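Local coordinates for secreted effector protein SifA (Salmonella typhimurium, PDB 3CXB) that acts as a Salmonella virulence effector that binds host PLEKHM2 (SKIP) and is required for endosomal tubulation and formation of Salmonella-induced filaments in infected cells, at residues R150-P161 with I294-R304. Sequence-based numbering, arbitrary orientation.
Sequences RRYSEIVDYPLP and ISDQVFHAIFR
Arg304 lays its guanidinium over one face of the Tyr158 ring: the two planes are 19° apart and their centres 3.8 Å, which defines a flat cation-pi stack. From its root outward, the tyrosine meets atoms of the helix end and of Arg304, the residue just after it. CB and CG adjoin Arg304 NH1, CB also nearing Ala301 O. Tyr158 CD2 rests 4.1 Å from Ala301 CB; on the ring's other side Arg304 NE lies over CD1, and CD and NE over CE1. CE2 and CZ pass close to His300 CE1, and OH lies roughly level with the imidazole at its edge. This OH is hydrogen-bonded to Thr66, while His300 NE2 bonds Glu67, so helix 62-75 takes up both polar ends. Pro159 CD sits over the rim of the opposite ring face.

The arginine folds back on its own helix end through two kinks, about CB-CG (chi2 54°) and CG-CD. Arg304 NH1 then donates to Ala301 O at 2.8 Å, that oxygen only 3° out of the guanidinium plane, and NE adds a weak bond to His300 O. A weak bond from NH1 to Val156 O, and a water joining NH2 to Asp157 O, tie the same group to the turn.

On the turn itself, Val156 CG1 packs 3.5 Å from Ile302 CG1. Toward the helix's earlier turns, Pro161 CG touches Gln297 CB and Val298 CG2, and Arg150 NH2 donates to Gln297 OE1 at 2.6 Å.

Strand 158-161 runs nearly antiparallel to helix 294-303, their axes 7.6 Å apart. Ser153 N bonds Tyr158 O, Tyr158 N bonds Ser153 O, and Asp157, with positive phi, also opposes Ser153: a G1 bulge in the hairpin of antiparallel strands 145-153 and 158-167, set against the C-terminal end of helix 283-303.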
loop_
_atom_site.group_PDB
_atom_site.type_symbol
_atom_site.label_atom_id
_atom_site.label_comp_id
_atom_site.label_asym_id
_atom_site.label_seq_id
_atom_site.Cartn_x
_atom_site.Cartn_y
_atom_site.Cartn_z
ATOM N N ARG A 150 9.662 0.969 6.546
ATOM C CA ARG A 150 8.586 0.188 7.132
ATOM C C ARG A 150 9.014 -1.159 7.693
ATOM O O ARG A 150 9.994 -1.739 7.247
ATOM C CB ARG A 150 7.495 -0.011 6.086
ATOM C CG ARG A 150 7.944 -0.844 4.887
ATOM C CD ARG A 150 7.007 -0.682 3.689
ATOM N NE ARG A 150 7.466 0.337 2.745
ATOM C CZ ARG A 150 6.675 1.259 2.202
ATOM N NH1 ARG A 150 7.170 2.144 1.346
ATOM N NH2 ARG A 150 5.388 1.303 2.529
ATOM N N ARG A 151 8.262 -1.643 8.681
ATOM C CA ARG A 151 8.541 -2.928 9.330
ATOM C C ARG A 151 7.227 -3.709 9.459
ATOM O O ARG A 151 6.159 -3.118 9.578
ATOM C CB ARG A 151 9.183 -2.698 10.701
ATOM C CG ARG A 151 8.294 -1.961 11.696
ATOM C CD ARG A 151 8.994 -1.741 13.047
ATOM N NE ARG A 151 10.030 -0.707 12.986
ATOM C CZ ARG A 151 11.336 -0.933 13.082
ATOM N NH1 ARG A 151 12.187 0.079 13.016
ATOM N NH2 ARG A 151 11.795 -2.170 13.247
ATOM N N TYR A 152 7.315 -5.032 9.412
ATOM C CA TYR A 152 6.143 -5.896 9.485
ATOM C C TYR A 152 5.222 -5.634 10.666
ATOM O O TYR A 152 5.680 -5.495 11.796
ATOM C CB TYR A 152 6.596 -7.347 9.530
ATOM C CG TYR A 152 5.472 -8.339 9.657
ATOM C CD1 TYR A 152 4.691 -8.678 8.556
ATOM C CD2 TYR A 152 5.194 -8.944 10.873
ATOM C CE1 TYR A 152 3.662 -9.599 8.654
ATOM C CE2 TYR A 152 4.161 -9.865 10.988
ATOM C CZ TYR A 152 3.398 -10.192 9.870
ATOM O OH TYR A 152 2.389 -11.121 9.977
ATOM N N SER A 153 3.921 -5.578 10.405
ATOM C CA SER A 153 2.933 -5.361 11.457
ATOM C C SER A 153 1.922 -6.497 11.376
ATOM O O SER A 153 1.116 -6.540 10.450
ATOM C CB SER A 153 2.227 -4.032 11.242
ATOM O OG SER A 153 1.208 -3.839 12.199
ATOM N N GLU A 154 1.952 -7.410 12.344
ATOM C CA GLU A 154 1.045 -8.556 12.310
ATOM C C GLU A 154 -0.412 -8.230 12.572
ATOM O O GLU A 154 -1.279 -9.071 12.368
ATOM C CB GLU A 154 1.507 -9.646 13.277
ATOM C CG GLU A 154 1.003 -9.509 14.701
ATOM C CD GLU A 154 1.350 -10.726 15.542
ATOM O OE1 GLU A 154 2.545 -10.888 15.893
ATOM O OE2 GLU A 154 0.430 -11.525 15.837
ATOM N N ILE A 155 -0.686 -7.016 13.031
ATOM C CA ILE A 155 -2.068 -6.616 13.268
ATOM C C ILE A 155 -2.773 -6.480 11.929
ATOM O O ILE A 155 -3.972 -6.686 11.830
ATOM C CB ILE A 155 -2.151 -5.278 14.040
ATOM C CG1 ILE A 155 -1.821 -5.538 15.504
ATOM C CG2 ILE A 155 -3.546 -4.673 13.943
ATOM C CD1 ILE A 155 -2.658 -6.665 16.109
ATOM N N VAL A 156 -2.012 -6.124 10.902
ATOM C CA VAL A 156 -2.530 -5.987 9.550
ATOM C C VAL A 156 -1.956 -7.109 8.672
ATOM O O VAL A 156 -2.386 -7.298 7.528
ATOM C CB VAL A 156 -2.114 -4.654 8.944
ATOM C CG1 VAL A 156 -2.886 -3.533 9.570
ATOM C CG2 VAL A 156 -0.629 -4.451 9.155
ATOM N N ASP A 157 -1.007 -7.860 9.237
ATOM C CA ASP A 157 -0.303 -8.945 8.547
ATOM C C ASP A 157 0.239 -8.403 7.230
ATOM O O ASP A 157 -0.041 -8.910 6.146
ATOM C CB ASP A 157 -1.223 -10.120 8.299
ATOM C CG ASP A 157 -0.508 -11.273 7.664
ATOM O OD1 ASP A 157 0.742 -11.256 7.617
ATOM O OD2 ASP A 157 -1.192 -12.205 7.211
ATOM N N TYR A 158 1.037 -7.353 7.352
ATOM C CA TYR A 158 1.606 -6.696 6.201
ATOM C C TYR A 158 2.557 -5.647 6.738
ATOM O O TYR A 158 2.397 -5.194 7.872
ATOM C CB TYR A 158 0.503 -5.978 5.441
ATOM C CG TYR A 158 0.832 -5.703 4.000
ATOM C CD1 TYR A 158 0.678 -6.699 3.033
ATOM C CD2 TYR A 158 1.253 -4.442 3.589
ATOM C CE1 TYR A 158 0.924 -6.446 1.690
ATOM C CE2 TYR A 158 1.501 -4.172 2.245
ATOM C CZ TYR A 158 1.332 -5.182 1.295
ATOM O OH TYR A 158 1.544 -4.931 -0.051
ATOM N N PRO A 159 3.568 -5.243 5.952
ATOM C CA PRO A 159 4.447 -4.217 6.514
ATOM C C PRO A 159 3.735 -2.873 6.456
ATOM O O PRO A 159 2.965 -2.605 5.530
ATOM C CB PRO A 159 5.677 -4.288 5.616
ATOM C CG PRO A 159 5.141 -4.796 4.334
ATOM C CD PRO A 159 4.153 -5.836 4.742
ATOM N N LEU A 160 3.959 -2.038 7.463
ATOM C CA LEU A 160 3.311 -0.735 7.483
ATOM C C LEU A 160 4.339 0.346 7.778
ATOM O O LEU A 160 5.378 0.086 8.405
ATOM C CB LEU A 160 2.175 -0.710 8.529
ATOM C CG LEU A 160 2.452 -0.489 10.031
ATOM C CD1 LEU A 160 3.678 -1.303 10.472
ATOM C CD2 LEU A 160 2.708 0.984 10.312
ATOM N N PRO A 161 4.058 1.580 7.337
ATOM C CA PRO A 161 4.932 2.738 7.527
ATOM C C PRO A 161 5.489 2.848 8.954
ATOM O O PRO A 161 4.798 3.325 9.846
ATOM C CB PRO A 161 4.012 3.910 7.177
ATOM C CG PRO A 161 3.106 3.324 6.180
ATOM C CD PRO A 161 2.770 2.002 6.769
ATOM N N ILE A 294 1.341 8.852 3.695
ATOM C CA ILE A 294 1.384 7.870 4.784
ATOM C C ILE A 294 0.020 7.204 5.015
ATOM O O ILE A 294 -0.087 5.981 5.201
ATOM C CB ILE A 294 1.852 8.511 6.112
ATOM C CG1 ILE A 294 3.174 9.258 5.894
ATOM C CG2 ILE A 294 2.052 7.419 7.167
ATOM C CD1 ILE A 294 3.640 10.072 7.101
ATOM N N SER A 295 -1.030 8.010 4.989
ATOM C CA SER A 295 -2.352 7.470 5.193
ATOM C C SER A 295 -2.659 6.444 4.113
ATOM O O SER A 295 -3.013 5.314 4.431
ATOM C CB SER A 295 -3.382 8.596 5.198
ATOM O OG SER A 295 -3.138 9.479 6.286
ATOM N N ASP A 296 -2.510 6.821 2.846
ATOM C CA ASP A 296 -2.769 5.887 1.752
ATOM C C ASP A 296 -2.109 4.534 2.007
ATOM O O ASP A 296 -2.764 3.486 1.966
ATOM C CB ASP A 296 -2.249 6.449 0.418
ATOM C CG ASP A 296 -3.228 7.415 -0.245
ATOM O OD1 ASP A 296 -2.985 7.844 -1.394
ATOM O OD2 ASP A 296 -4.247 7.747 0.388
ATOM N N GLN A 297 -0.811 4.557 2.274
ATOM C CA GLN A 297 -0.077 3.321 2.513
ATOM C C GLN A 297 -0.568 2.554 3.740
ATOM O O GLN A 297 -0.650 1.318 3.725
ATOM C CB GLN A 297 1.417 3.620 2.633
ATOM C CG GLN A 297 2.095 3.968 1.309
ATOM C CD GLN A 297 3.566 4.360 1.469
ATOM O OE1 GLN A 297 4.361 3.634 2.074
ATOM N NE2 GLN A 297 3.931 5.509 0.914
ATOM N N VAL A 298 -0.885 3.284 4.806
ATOM C CA VAL A 298 -1.388 2.648 6.018
ATOM C C VAL A 298 -2.684 1.956 5.629
ATOM O O VAL A 298 -2.908 0.772 5.922
ATOM C CB VAL A 298 -1.714 3.677 7.127
ATOM C CG1 VAL A 298 -2.456 2.975 8.231
ATOM C CG2 VAL A 298 -0.432 4.303 7.691
ATOM N N PHE A 299 -3.525 2.722 4.949
ATOM C CA PHE A 299 -4.804 2.237 4.495
ATOM C C PHE A 299 -4.601 1.010 3.617
ATOM O O PHE A 299 -5.273 -0.016 3.804
ATOM C CB PHE A 299 -5.526 3.341 3.720
ATOM C CG PHE A 299 -6.847 2.917 3.157
ATOM C CD1 PHE A 299 -6.913 1.993 2.117
ATOM C CD2 PHE A 299 -8.034 3.423 3.684
ATOM C CE1 PHE A 299 -8.137 1.577 1.608
ATOM C CE2 PHE A 299 -9.272 3.018 3.186
ATOM C CZ PHE A 299 -9.327 2.090 2.146
ATOM N N HIS A 300 -3.669 1.109 2.666
ATOM C CA HIS A 300 -3.409 -0.020 1.768
ATOM C C HIS A 300 -2.894 -1.219 2.527
ATOM O O HIS A 300 -3.138 -2.357 2.134
ATOM C CB HIS A 300 -2.405 0.345 0.665
ATOM C CG HIS A 300 -1.923 -0.836 -0.119
ATOM N ND1 HIS A 300 -0.836 -1.587 0.269
ATOM C CD2 HIS A 300 -2.404 -1.420 -1.245
ATOM C CE1 HIS A 300 -0.665 -2.585 -0.583
ATOM N NE2 HIS A 300 -1.603 -2.507 -1.512
ATOM N N ALA A 301 -2.175 -0.953 3.612
ATOM C CA ALA A 301 -1.624 -2.003 4.455
ATOM C C ALA A 301 -2.777 -2.774 5.091
ATOM O O ALA A 301 -2.739 -4.007 5.208
ATOM C CB ALA A 301 -0.759 -1.379 5.525
ATOM N N ILE A 302 -3.821 -2.041 5.474
ATOM C CA ILE A 302 -4.976 -2.656 6.129
ATOM C C ILE A 302 -5.957 -3.335 5.193
ATOM O O ILE A 302 -6.209 -4.530 5.320
ATOM C CB ILE A 302 -5.763 -1.619 6.972
ATOM C CG1 ILE A 302 -4.886 -1.116 8.116
ATOM C CG2 ILE A 302 -7.053 -2.242 7.517
ATOM C CD1 ILE A 302 -5.392 0.161 8.700
ATOM N N PHE A 303 -6.500 -2.582 4.249
ATOM C CA PHE A 303 -7.488 -3.144 3.337
ATOM C C PHE A 303 -6.921 -3.807 2.095
ATOM O O PHE A 303 -7.657 -4.475 1.352
ATOM C CB PHE A 303 -8.494 -2.059 2.924
ATOM C CG PHE A 303 -9.059 -1.290 4.085
ATOM C CD1 PHE A 303 -8.337 -0.246 4.652
ATOM C CD2 PHE A 303 -10.260 -1.675 4.672
ATOM C CE1 PHE A 303 -8.796 0.405 5.776
ATOM C CE2 PHE A 303 -10.728 -1.028 5.798
ATOM C CZ PHE A 303 -9.990 0.011 6.357
ATOM N N ARG A 304 -5.620 -3.638 1.874
ATOM C CA ARG A 304 -4.962 -4.206 0.702
ATOM C C ARG A 304 -5.674 -3.729 -0.556
ATOM O O ARG A 304 -6.022 -4.517 -1.444
ATOM C CB ARG A 304 -4.968 -5.729 0.740
ATOM C CG ARG A 304 -3.738 -6.327 0.090
ATOM C CD ARG A 304 -2.429 -5.741 0.699
ATOM N NE ARG A 304 -2.433 -5.714 2.166
ATOM C CZ ARG A 304 -2.416 -6.795 2.944
ATOM N NH1 ARG A 304 -2.441 -6.666 4.260
ATOM N NH2 ARG A 304 -2.345 -8.008 2.419
HETATM O O HOH W 1 -2.101 -9.827 4.712
#